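Local coordinates for protein myosin IE heavy chain (Dictyostelium discoideum, PDB 1LKX) that binds actin, hydrolyses ATP in an actin-activated manner as a single-headed myosin motor, and may move membranes relative to actin, at residues 90-95 / 378-383; 80-85 / 115-120. All blocks are in the same frame, centred on the assembly; numbering follows the deposited sequence.

Contact 1. Residues 90-95 / 378-383; sequences QSQENQ and KGPVIG. Unlike the reference sequence in segment 378-383: P380 (reference Thr).
Q95 and I382 meet as a parallel beta pair, their CA atoms 4.6 Å apart, and send their side chains to the same face of the sheet. They lean obliquely against each other there: Q95 CB lies 3.9 Å from CG1 of I382. The backbone of Q95 holds this register with two bonds. Its N-H runs nearly along the C=O axis of V381, with N to O at 2.9 Å, and its carbonyl O accepts the amide of G383, with O to N at 2.7 Å. Beside them N94 and V381 cross obliquely, N94 CG anti to its carbonyl carbon and CB 3.5 Å from the carbonyl O of V381.

Past CG, the Q95 chain bends at chi2 (-62°) and folds back on its own segment. NE2 gives a fairly straight bond to the carbonyl O of E93, at 2.9 Å. The donor stands above that carbonyl's plane, although the acceptor lies in the plane of the Q95 amide. OE1 is hydrogen-bonded to NE2 of H583, so both ends of a buried amide are satisfied; glutamine suits the spot because it offers methylenes to I382 and a donor and acceptor beyond them. Branched I382 in turn fits a strand and gives the glutamine an apolar wall.

Q92 leaves the preceding helix with positive phi (59°). Its long, bent chain crosses the proline ring obliquely, OE1 3.7 Å from CG of P380 (a difference from the reference sequence), and reaches the A170 carbonyl through NE2. The compact ring offers carbon to Q92 and M88.

In the motor domain's central sheet, strand 95-100 here begins to pair with 381-386. M88 of helix 77-91 covers P380, Q95 and I382, while strands 581-588 and 161-168 extend the sheet beyond the two partners.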
# COMPACT_ATOMS: atom_id res chain seq x y z
N GLN A 90 3.32 -25.00 -11.03
CA GLN A 90 3.05 -25.56 -12.34
C GLN A 90 3.82 -24.87 -13.48
O GLN A 90 4.72 -25.45 -14.06
CB GLN A 90 1.54 -25.51 -12.59
CG GLN A 90 1.00 -26.78 -13.21
CD GLN A 90 1.57 -27.02 -14.60
OE1 GLN A 90 1.68 -28.16 -15.05
NE2 GLN A 90 1.93 -25.93 -15.29
N SER A 91 3.47 -23.63 -13.78
CA SER A 91 4.11 -22.89 -14.86
C SER A 91 5.52 -22.41 -14.53
O SER A 91 6.27 -21.98 -15.41
CB SER A 91 3.25 -21.68 -15.23
OG SER A 91 3.20 -20.76 -14.15
N GLN A 92 5.87 -22.46 -13.26
CA GLN A 92 7.19 -22.03 -12.81
C GLN A 92 7.42 -20.56 -13.16
O GLN A 92 8.56 -20.12 -13.35
CB GLN A 92 8.27 -22.90 -13.44
CG GLN A 92 9.57 -22.93 -12.65
CD GLN A 92 9.42 -23.64 -11.31
OE1 GLN A 92 8.58 -23.27 -10.49
NE2 GLN A 92 10.24 -24.66 -11.09
N GLU A 93 6.33 -19.80 -13.24
CA GLU A 93 6.40 -18.37 -13.55
C GLU A 93 6.06 -17.55 -12.31
O GLU A 93 5.50 -18.07 -11.35
CB GLU A 93 5.40 -18.02 -14.65
CG GLU A 93 5.37 -18.98 -15.82
CD GLU A 93 4.36 -18.55 -16.88
OE1 GLU A 93 3.17 -18.35 -16.54
OE2 GLU A 93 4.75 -18.42 -18.06
N ASN A 94 6.38 -16.27 -12.33
CA ASN A 94 6.08 -15.39 -11.21
C ASN A 94 4.61 -15.02 -11.10
O ASN A 94 3.94 -14.79 -12.10
CB ASN A 94 6.88 -14.10 -11.33
CG ASN A 94 8.35 -14.32 -11.16
OD1 ASN A 94 9.12 -13.38 -11.28
ND2 ASN A 94 8.75 -15.56 -10.89
N GLN A 95 4.12 -14.96 -9.87
CA GLN A 95 2.73 -14.61 -9.60
C GLN A 95 2.74 -13.33 -8.78
O GLN A 95 3.74 -13.00 -8.15
CB GLN A 95 2.05 -15.70 -8.78
CG GLN A 95 2.27 -17.11 -9.27
CD GLN A 95 1.71 -17.33 -10.66
OE1 GLN A 95 0.50 -17.29 -10.88
NE2 GLN A 95 2.61 -17.56 -11.61
N LYS A 378 18.32 -18.78 -7.23
CA LYS A 378 17.46 -18.03 -8.12
C LYS A 378 16.23 -18.91 -8.28
O LYS A 378 16.36 -20.12 -8.42
CB LYS A 378 18.13 -17.81 -9.48
CG LYS A 378 17.21 -17.25 -10.55
CD LYS A 378 16.25 -18.32 -11.12
CE LYS A 378 14.95 -17.72 -11.68
NZ LYS A 378 15.16 -16.81 -12.84
N GLY A 379 15.04 -18.32 -8.26
CA GLY A 379 13.84 -19.12 -8.39
C GLY A 379 12.60 -18.31 -8.67
O GLY A 379 12.70 -17.10 -8.84
N PRO A 380 11.42 -18.94 -8.73
CA PRO A 380 10.16 -18.24 -9.00
C PRO A 380 9.76 -17.41 -7.80
O PRO A 380 10.12 -17.73 -6.68
CB PRO A 380 9.18 -19.37 -9.28
CG PRO A 380 9.66 -20.42 -8.36
CD PRO A 380 11.18 -20.38 -8.54
N VAL A 381 9.00 -16.35 -8.05
CA VAL A 381 8.56 -15.43 -7.00
C VAL A 381 7.06 -15.18 -6.98
O VAL A 381 6.38 -15.25 -8.01
CB VAL A 381 9.25 -14.08 -7.18
CG1 VAL A 381 8.72 -13.08 -6.18
CG2 VAL A 381 10.73 -14.25 -7.04
N ILE A 382 6.53 -14.89 -5.80
CA ILE A 382 5.12 -14.57 -5.68
C ILE A 382 5.05 -13.22 -4.98
O ILE A 382 5.31 -13.12 -3.79
CB ILE A 382 4.35 -15.60 -4.86
CG1 ILE A 382 4.12 -16.86 -5.68
CG2 ILE A 382 3.01 -15.03 -4.47
CD1 ILE A 382 3.19 -17.84 -5.01
N GLY A 383 4.72 -12.18 -5.73
CA GLY A 383 4.63 -10.86 -5.14
C GLY A 383 3.25 -10.60 -4.55
O GLY A 383 2.26 -11.16 -5.00

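Contact 2. Residues 80-85 / 115-120; sequences LANDAY and MQFLTF
F117 makes the largest single contribution to this helix crossing, where the axes of the two short helical segments approach to 9.4 Å and cross at -43°. The F117 CG is anti to the backbone N (chi1 178°), so the side chain reaches straight from its own helix across to the other. CB comes first, 4.0 Å from the methyl CB of A81. CG faces the same methyl, and CD2 slides past it at 3.3 Å. CE2 reaches the backbone of the facing helix, 3.4 Å from N of N82. At the tip, CZ rests 3.6 Å from CB of N82, whose amide plane is turned steeply, 76°, to the ring. Alanine suits position 81 because a lone methyl lets a large ring approach the helix backbone, and phenylalanine suits 117 because it is long, flat and wholly apolar.

L118 comes next along the helix. Its CD2 lies at the edge of the F117 ring, in the ring plane, and touches both the A81 carbonyl O, at 3.8 Å, and CB of Y85, at 3.9 Å. Y85 adds its aliphatic root here, while its hydroxyl bonds to the carbonyl of G172. All five touching residues are buried, and most of what meets is carbon.

Helix 107-121, which follows the P-loop, lays its C-terminal half across helix 77-91. Y78, from the same helix as A81, meets the F117 ring, and I62 of helix 59-65 also touches that side chain. M115 and T119 pack on helix 127-147, whereas L80 and A84 rest on H583 of strand 581-588.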
# COMPACT_ATOMS: atom_id res chain seq x y z
N LEU A 80 -7.42 -18.21 -3.25
CA LEU A 80 -6.66 -17.35 -4.13
C LEU A 80 -5.19 -17.68 -3.96
O LEU A 80 -4.47 -17.89 -4.93
CB LEU A 80 -6.93 -15.88 -3.77
CG LEU A 80 -6.70 -14.85 -4.88
CD1 LEU A 80 -5.23 -14.48 -5.01
CD2 LEU A 80 -7.26 -15.42 -6.19
N ALA A 81 -4.75 -17.75 -2.71
CA ALA A 81 -3.36 -18.07 -2.42
C ALA A 81 -3.03 -19.43 -3.00
O ALA A 81 -2.01 -19.59 -3.66
CB ALA A 81 -3.12 -18.07 -0.91
N ASN A 82 -3.90 -20.41 -2.75
CA ASN A 82 -3.69 -21.75 -3.25
C ASN A 82 -3.53 -21.74 -4.78
O ASN A 82 -2.64 -22.41 -5.31
CB ASN A 82 -4.84 -22.67 -2.85
CG ASN A 82 -4.65 -24.11 -3.31
OD1 ASN A 82 -5.08 -24.51 -4.40
ND2 ASN A 82 -3.97 -24.90 -2.48
N ASP A 83 -4.36 -20.99 -5.48
CA ASP A 83 -4.23 -20.94 -6.93
C ASP A 83 -2.90 -20.32 -7.30
O ASP A 83 -2.17 -20.85 -8.15
CB ASP A 83 -5.35 -20.11 -7.56
CG ASP A 83 -5.23 -20.04 -9.09
OD1 ASP A 83 -5.98 -19.25 -9.72
OD2 ASP A 83 -4.40 -20.76 -9.67
N ALA A 84 -2.56 -19.20 -6.67
CA ALA A 84 -1.29 -18.51 -6.95
C ALA A 84 -0.11 -19.45 -6.80
O ALA A 84 0.75 -19.52 -7.67
CB ALA A 84 -1.13 -17.31 -6.02
N TYR A 85 -0.08 -20.16 -5.68
CA TYR A 85 0.99 -21.10 -5.38
C TYR A 85 1.06 -22.22 -6.40
O TYR A 85 2.09 -22.43 -7.01
CB TYR A 85 0.79 -21.70 -4.01
CG TYR A 85 1.93 -22.57 -3.57
CD1 TYR A 85 3.24 -22.10 -3.59
CD2 TYR A 85 1.70 -23.87 -3.12
CE1 TYR A 85 4.30 -22.89 -3.18
CE2 TYR A 85 2.74 -24.66 -2.70
CZ TYR A 85 4.04 -24.17 -2.74
OH TYR A 85 5.09 -24.96 -2.37
N MET A 115 -0.03 -14.46 3.02
CA MET A 115 1.30 -14.95 3.35
C MET A 115 1.18 -16.15 4.28
O MET A 115 1.73 -17.21 3.98
CB MET A 115 2.11 -13.86 4.03
CG MET A 115 2.83 -13.00 3.05
SD MET A 115 4.02 -12.05 3.95
CE MET A 115 3.08 -10.44 4.25
N GLN A 116 0.45 -15.99 5.38
CA GLN A 116 0.24 -17.08 6.32
C GLN A 116 0.03 -18.40 5.57
O GLN A 116 0.65 -19.40 5.90
CB GLN A 116 -0.98 -16.81 7.22
CG GLN A 116 -1.49 -18.05 7.93
CD GLN A 116 -2.83 -17.86 8.63
OE1 GLN A 116 -3.78 -17.33 8.05
NE2 GLN A 116 -2.91 -18.31 9.88
N PHE A 117 -0.84 -18.38 4.56
CA PHE A 117 -1.12 -19.58 3.78
C PHE A 117 0.10 -20.08 3.03
O PHE A 117 0.54 -21.22 3.22
CB PHE A 117 -2.25 -19.32 2.78
CG PHE A 117 -2.57 -20.50 1.91
CD1 PHE A 117 -3.54 -21.42 2.29
CD2 PHE A 117 -1.89 -20.70 0.70
CE1 PHE A 117 -3.83 -22.53 1.49
CE2 PHE A 117 -2.18 -21.79 -0.10
CZ PHE A 117 -3.15 -22.71 0.29
N LEU A 118 0.64 -19.22 2.16
CA LEU A 118 1.81 -19.56 1.37
C LEU A 118 2.92 -20.06 2.29
O LEU A 118 3.43 -21.17 2.14
CB LEU A 118 2.30 -18.33 0.60
CG LEU A 118 1.41 -17.74 -0.49
CD1 LEU A 118 2.17 -16.72 -1.30
CD2 LEU A 118 0.92 -18.84 -1.39
N THR A 119 3.28 -19.24 3.26
CA THR A 119 4.32 -19.57 4.22
C THR A 119 3.79 -20.62 5.19
O THR A 119 3.63 -20.36 6.38
CB THR A 119 4.75 -18.32 5.00
OG1 THR A 119 5.90 -18.62 5.78
CG2 THR A 119 3.64 -17.84 5.93
N PHE A 120 3.51 -21.81 4.66
CA PHE A 120 2.98 -22.91 5.46
C PHE A 120 2.79 -24.12 4.55
O PHE A 120 3.38 -25.18 4.78
CB PHE A 120 1.64 -22.56 6.10
CG PHE A 120 1.07 -23.66 6.95
CD1 PHE A 120 1.30 -23.70 8.32
CD2 PHE A 120 0.30 -24.67 6.38
CE1 PHE A 120 0.78 -24.73 9.11
CE2 PHE A 120 -0.22 -25.70 7.17
CZ PHE A 120 0.02 -25.73 8.54

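In the fold
Helix 77-91 serves both contacts, whose centres are 13 Å apart, and I382 joins them directly. Its CG2 lies 3.7 Å from CD1 of L118 and its CD1 3.9 Å from CA of Y85, so the isoleucine of contact 1 packs against both helices of contact 2. Q95 also packs on helix 77-91, with CG 3.3 Å from the carbonyl O of A84. Strand 95-100, started in contact 1, leads into the ATP-binding residues 101-108, the last of which begin helix 107-121, the helix that reaches contact 2. Strand 381-386 leads toward Y388 and G389 at the vanadate. Neither contact touches the nucleotide: the side chain of F117 is about 13 Å from ADP.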